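PDB 2P5V: transcriptional regulator, LRP/AsnC family from Neisseria meningitidis, which probably binds specific DNA sequences to regulate transcription, acting as a global regulator of gene expression, and also binds calcium ions. Local coordinates for residues N120-F125 / S141-K146. Sequence-based numbering, arbitrary orientation.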
loop_
_atom_site.group_PDB
_atom_site.type_symbol
_atom_site.label_atom_id
_atom_site.label_comp_id
_atom_site.label_asym_id
_atom_site.label_seq_id
_atom_site.Cartn_x
_atom_site.Cartn_y
_atom_site.Cartn_z
ATOM N N ASN G 120 12.139 -19.276 15.225
ATOM C CA ASN G 120 12.322 -20.584 14.584
ATOM C C ASN G 120 11.050 -21.405 14.551
ATOM O O ASN G 120 10.731 -22.030 13.540
ATOM C CB ASN G 120 13.365 -21.421 15.327
ATOM C CG ASN G 120 14.750 -21.172 14.847
ATOM O OD1 ASN G 120 14.948 -20.607 13.777
ATOM N ND2 ASN G 120 15.737 -21.610 15.625
ATOM N N ALA G 121 10.365 -21.458 15.691
ATOM C CA ALA G 121 9.089 -22.152 15.778
ATOM C C ALA G 121 8.044 -21.421 14.934
ATOM O O ALA G 121 7.219 -22.054 14.272
ATOM C CB ALA G 121 8.647 -22.273 17.219
ATOM N N PHE G 122 8.090 -20.093 14.929
ATOM C CA PHE G 122 7.161 -19.329 14.092
ATOM C C PHE G 122 7.375 -19.701 12.623
ATOM O O PHE G 122 6.433 -19.986 11.880
ATOM C CB PHE G 122 7.323 -17.821 14.285
ATOM C CG PHE G 122 6.403 -17.026 13.421
ATOM C CD1 PHE G 122 5.055 -16.962 13.719
ATOM C CD2 PHE G 122 6.863 -16.400 12.273
ATOM C CE1 PHE G 122 4.181 -16.268 12.901
ATOM C CE2 PHE G 122 5.996 -15.710 11.457
ATOM C CZ PHE G 122 4.659 -15.646 11.768
ATOM N N SER G 123 8.640 -19.715 12.235
ATOM C CA SER G 123 9.039 -20.055 10.898
ATOM C C SER G 123 8.571 -21.451 10.462
ATOM O O SER G 123 8.101 -21.616 9.343
ATOM C CB SER G 123 10.550 -19.956 10.788
ATOM O OG SER G 123 10.960 -20.427 9.525
ATOM N N HIS G 124 8.708 -22.442 11.336
ATOM C CA HIS G 124 8.247 -23.801 11.024
ATOM C C HIS G 124 6.740 -23.834 10.810
ATOM O O HIS G 124 6.254 -24.456 9.863
ATOM C CB HIS G 124 8.630 -24.792 12.127
ATOM C CG HIS G 124 9.952 -25.451 11.906
ATOM N ND1 HIS G 124 11.127 -24.968 12.444
ATOM C CD2 HIS G 124 10.289 -26.553 11.198
ATOM C CE1 HIS G 124 12.129 -25.750 12.083
ATOM N NE2 HIS G 124 11.647 -26.718 11.325
ATOM N N PHE G 125 6.006 -23.182 11.704
ATOM C CA PHE G 125 4.555 -23.092 11.569
ATOM C C PHE G 125 4.156 -22.460 10.237
ATOM O O PHE G 125 3.456 -23.067 9.434
ATOM C CB PHE G 125 3.955 -22.286 12.718
ATOM C CG PHE G 125 2.496 -22.020 12.557
ATOM C CD1 PHE G 125 1.590 -23.068 12.590
ATOM C CD2 PHE G 125 2.025 -20.737 12.336
ATOM C CE1 PHE G 125 0.240 -22.843 12.426
ATOM C CE2 PHE G 125 0.663 -20.502 12.173
ATOM C CZ PHE G 125 -0.226 -21.555 12.220
ATOM N N SER G 141 3.014 -11.023 8.748
ATOM C CA SER G 141 2.912 -11.064 10.185
ATOM C C SER G 141 3.634 -9.919 10.862
ATOM O O SER G 141 4.669 -9.434 10.378
ATOM C CB SER G 141 3.484 -12.377 10.706
ATOM O OG SER G 141 2.789 -13.472 10.144
ATOM N N SER G 142 3.055 -9.506 11.986
ATOM C CA SER G 142 3.659 -8.553 12.905
ATOM C C SER G 142 3.725 -9.206 14.268
ATOM O O SER G 142 3.028 -10.188 14.536
ATOM C CB SER G 142 2.826 -7.292 12.990
ATOM O OG SER G 142 2.750 -6.655 11.728
ATOM N N PHE G 143 4.560 -8.647 15.134
ATOM C CA PHE G 143 4.835 -9.258 16.410
ATOM C C PHE G 143 4.790 -8.213 17.507
ATOM O O PHE G 143 5.106 -7.046 17.288
ATOM C CB PHE G 143 6.210 -9.948 16.379
ATOM C CG PHE G 143 6.372 -10.924 15.244
ATOM C CD1 PHE G 143 5.985 -12.255 15.384
ATOM C CD2 PHE G 143 6.896 -10.507 14.028
ATOM C CE1 PHE G 143 6.116 -13.155 14.330
ATOM C CE2 PHE G 143 7.016 -11.389 12.965
ATOM C CZ PHE G 143 6.637 -12.724 13.120
ATOM N N VAL G 144 4.417 -8.647 18.697
ATOM C CA VAL G 144 4.263 -7.733 19.813
ATOM C C VAL G 144 5.621 -7.291 20.350
ATOM O O VAL G 144 6.441 -8.122 20.765
ATOM C CB VAL G 144 3.455 -8.360 20.941
ATOM C CG1 VAL G 144 3.266 -7.331 22.094
ATOM C CG2 VAL G 144 2.136 -8.850 20.396
ATOM N N LEU G 145 5.854 -5.980 20.307
ATOM C CA LEU G 145 6.990 -5.362 20.977
ATOM C C LEU G 145 6.662 -5.125 22.443
ATOM O O LEU G 145 7.537 -5.159 23.302
ATOM C CB LEU G 145 7.338 -4.015 20.341
ATOM C CG LEU G 145 7.787 -4.030 18.880
ATOM C CD1 LEU G 145 7.853 -2.615 18.357
ATOM C CD2 LEU G 145 9.134 -4.723 18.737
ATOM N N LYS G 146 5.402 -4.836 22.728
ATOM C CA LYS G 146 5.023 -4.483 24.079
ATOM C C LYS G 146 3.525 -4.569 24.222
ATOM O O LYS G 146 2.792 -4.101 23.354
ATOM C CB LYS G 146 5.524 -3.072 24.413
ATOM C CG LYS G 146 5.276 -2.660 25.846
ATOM C CD LYS G 146 5.988 -1.356 26.186
ATOM C CE LYS G 146 5.681 -0.925 27.622
ATOM N NZ LYS G 146 6.564 0.188 28.077
#
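On the helix that sends Phe122 against Phe143, the carbonyl oxygen Asn120 O receives two donors from His124: the backbone N at 3.0 Å and the imidazole ND1 at 3.2 Å. The two come from opposite faces of the carbonyl plane. The hydrogen bond from His124 ND1 is fairly straight (N-H...O 153°), although ND1 stands above that plane and not on a lone pair, and it ties the imidazole back onto its own helical turn.

The contact between 120-125 and 141-146 is chiefly aromatic. The Phe122 and Phe143 ring centroids lie 4.9 Å apart with planes at 83°, which identifies a T-shaped pair: Phe143 supplies the edge and Phe122 the face. Phe143 CE1 sits over the centre of the Phe122 ring, 3.7 Å above its plane, while Phe143 CZ lies 3.5 Å from Phe122 CE2. Phe122 extends from helix 119-130 to strand 136-150 because its chi1 of 179° sets CG opposite the backbone N. This helix-on-sheet packing belongs to the ferredoxin-like βαββαβ fold of the Lrp/AsnC ligand-binding domain, whose antiparallel sheet has strand order 4-1-3-2.

Ser141 meets Phe122 differently, at the ring edge: its OG lies in the ring plane, 3.3 Å from Phe122 CZ, where the C-H edge is probably slightly positive. Phe116 adds a second edge-to-face ring to Phe122, and Leu145 of a neighbouring subunit packs on it too.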